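Local coordinates for Co-chaperone DjlA N-terminal domain-containing protein (Porphyromonas gingivalis, PDB 2H5N), which is of unknown function but belongs to the TerB-like tellurite resistance family and binds a magnesium ion, at residues Y86-L91 against P119-M124. Sequence-based numbering, arbitrary orientation.
Sequences YVASYL and PTMTVM
Two torsions of Met121 bring its thioether to Ala88 and Ser89. A chi1 of 59° tucks CG over the backbone, flanked by N and C; the chain then runs out extended to the sulfur and bends about CG-SD (chi3 76°), which turns the methyl along the helix surface toward Ala88. In Ser89 a chi1 of -53° swings the hydroxyl away from the carbonyl carbon, and this sets OG against the end of the methionine. Ser89 OG lies 3.3 Å from both Met121 SD and Met121 CE, and the sulfur also passes over the backbone, with SD 3.8 Å from Ser89 CA. One residue back, Met121 CE rests on Ala88 CB at 3.8 Å, a methyl-to-methyl contact.

Ala88 CB is met by a second group, Pro119 of the loop: it lies 3.9 Å from Pro119 O and 4.3 Å from Pro119 CD, so the carbonyl oxygen and the CD methylene both border the same methyl. Consistent with the small alanine side chain, the backbones come close here, the CA atoms of Ala88 and Pro119 being 6.9 Å apart. Ser89 OG finds its polar partners outside the pair, in Lys85 O one turn earlier and Asn129 ND2; two hydrogen bonds thus fix the rotation of the hydroxyl, and its approach to the thioether is van der Waals contact alongside them.

The contact lays the connection between helix 103-116 and helix 123-130 against one side of helix 81-94. Thr122 serves as N-cap of the last helix, immediately after the inserted methionine. Met121 also touches Ala126 and Asn129 of that helix and Trp109 of helix 103-116, and its side chain therefore lies at the junction where these two helices meet helix 81-94 in the all-helical TerB-like fold.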
loop_
_atom_site.group_PDB
_atom_site.type_symbol
_atom_site.label_atom_id
_atom_site.label_comp_id
_atom_site.label_asym_id
_atom_site.label_seq_id
_atom_site.Cartn_x
_atom_site.Cartn_y
_atom_site.Cartn_z
ATOM N N TYR A 86 2.496 26.708 0.699
ATOM C CA TYR A 86 2.955 26.120 -0.529
ATOM C C TYR A 86 2.818 24.584 -0.461
ATOM O O TYR A 86 2.309 23.945 -1.396
ATOM C CB TYR A 86 4.408 26.502 -0.704
ATOM C CG TYR A 86 4.844 26.450 -2.129
ATOM C CD1 TYR A 86 5.626 25.390 -2.595
ATOM C CD2 TYR A 86 4.461 27.452 -3.034
ATOM C CE1 TYR A 86 6.017 25.312 -3.907
ATOM C CE2 TYR A 86 4.870 27.385 -4.373
ATOM C CZ TYR A 86 5.650 26.314 -4.786
ATOM O OH TYR A 86 6.081 26.232 -6.090
ATOM N N VAL A 87 3.219 23.985 0.659
ATOM C CA VAL A 87 3.020 22.529 0.813
ATOM C C VAL A 87 1.552 22.148 0.763
ATOM O O VAL A 87 1.200 21.149 0.105
ATOM C CB VAL A 87 3.675 21.945 2.081
ATOM C CG1 VAL A 87 3.434 20.428 2.156
ATOM C CG2 VAL A 87 5.173 22.215 2.071
ATOM N N ALA A 88 0.688 22.895 1.471
ATOM C CA ALA A 88 -0.770 22.647 1.383
ATOM C C ALA A 88 -1.314 22.805 -0.048
ATOM O O ALA A 88 -2.213 22.071 -0.472
ATOM C CB ALA A 88 -1.560 23.557 2.350
ATOM N N SER A 89 -0.784 23.773 -0.790
ATOM C CA SER A 89 -1.297 24.039 -2.141
ATOM C C SER A 89 -0.968 22.858 -3.013
ATOM O O SER A 89 -1.810 22.392 -3.765
ATOM C CB SER A 89 -0.767 25.369 -2.727
ATOM O OG SER A 89 -1.026 26.423 -1.813
ATOM N N TYR A 90 0.247 22.360 -2.851
ATOM C CA TYR A 90 0.771 21.195 -3.558
ATOM C C TYR A 90 -0.072 19.947 -3.292
ATOM O O TYR A 90 -0.468 19.234 -4.210
ATOM C CB TYR A 90 2.222 20.955 -3.109
ATOM C CG TYR A 90 2.808 19.629 -3.556
ATOM C CD1 TYR A 90 2.965 19.344 -4.915
ATOM C CD2 TYR A 90 3.209 18.649 -2.617
ATOM C CE1 TYR A 90 3.495 18.152 -5.328
ATOM C CE2 TYR A 90 3.769 17.441 -3.038
ATOM C CZ TYR A 90 3.910 17.198 -4.399
ATOM O OH TYR A 90 4.453 16.009 -4.873
ATOM N N LEU A 91 -0.388 19.710 -2.020
ATOM C CA LEU A 91 -1.153 18.545 -1.672
ATOM C C LEU A 91 -2.551 18.658 -2.272
ATOM O O LEU A 91 -3.093 17.678 -2.736
ATOM C CB LEU A 91 -1.151 18.304 -0.167
ATOM C CG LEU A 91 0.194 17.830 0.427
ATOM C CD1 LEU A 91 0.131 17.920 1.925
ATOM C CD2 LEU A 91 0.594 16.389 -0.025
ATOM N N PRO A 119 -2.363 25.632 6.451
ATOM C CA PRO A 119 -3.580 26.459 6.426
ATOM C C PRO A 119 -4.653 25.839 5.534
ATOM O O PRO A 119 -4.331 25.120 4.568
ATOM C CB PRO A 119 -3.085 27.766 5.831
ATOM C CG PRO A 119 -2.005 27.327 4.875
ATOM C CD PRO A 119 -1.280 26.240 5.655
ATOM N N THR A 120 -5.918 26.070 5.879
ATOM C CA THR A 120 -7.023 25.608 5.044
ATOM C C THR A 120 -7.164 26.582 3.885
ATOM O O THR A 120 -6.943 27.787 4.041
ATOM C CB THR A 120 -8.387 25.409 5.825
ATOM O OG1 THR A 120 -9.212 26.580 5.736
ATOM C CG2 THR A 120 -8.175 25.051 7.261
ATOM N N MET A 121 -7.476 26.040 2.713
ATOM C CA MET A 121 -7.725 26.821 1.513
ATOM C C MET A 121 -8.686 26.028 0.612
ATOM O O MET A 121 -8.862 24.812 0.767
ATOM C CB MET A 121 -6.410 27.145 0.773
ATOM C CG MET A 121 -5.607 25.924 0.349
ATOM S SD MET A 121 -4.031 26.183 -0.509
ATOM C CE MET A 121 -2.985 26.674 0.826
ATOM N N THR A 122 -9.328 26.722 -0.318
ATOM C CA THR A 122 -10.096 26.041 -1.372
ATOM C C THR A 122 -9.127 25.506 -2.419
ATOM O O THR A 122 -7.965 25.914 -2.475
ATOM C CB THR A 122 -11.079 26.973 -2.067
ATOM O OG1 THR A 122 -10.345 27.907 -2.856
ATOM C CG2 THR A 122 -11.909 27.729 -1.043
ATOM N N VAL A 123 -9.644 24.614 -3.261
ATOM C CA VAL A 123 -8.853 23.949 -4.270
ATOM C C VAL A 123 -8.443 24.981 -5.344
ATOM O O VAL A 123 -7.356 24.874 -5.931
ATOM C CB VAL A 123 -9.599 22.686 -4.803
ATOM C CG1 VAL A 123 -11.003 23.039 -5.349
ATOM C CG2 VAL A 123 -8.758 21.927 -5.825
ATOM N N MET A 124 -9.309 25.985 -5.565
ATOM C CA MET A 124 -9.010 27.123 -6.431
ATOM C C MET A 124 -7.768 27.880 -5.950
ATOM O O MET A 124 -6.855 28.124 -6.750
ATOM C CB MET A 124 -10.216 28.068 -6.531
ATOM C CG MET A 124 -9.968 29.375 -7.317
ATOM S SD MET A 124 -11.461 30.242 -7.871
ATOM C CE MET A 124 -12.053 29.215 -9.229
#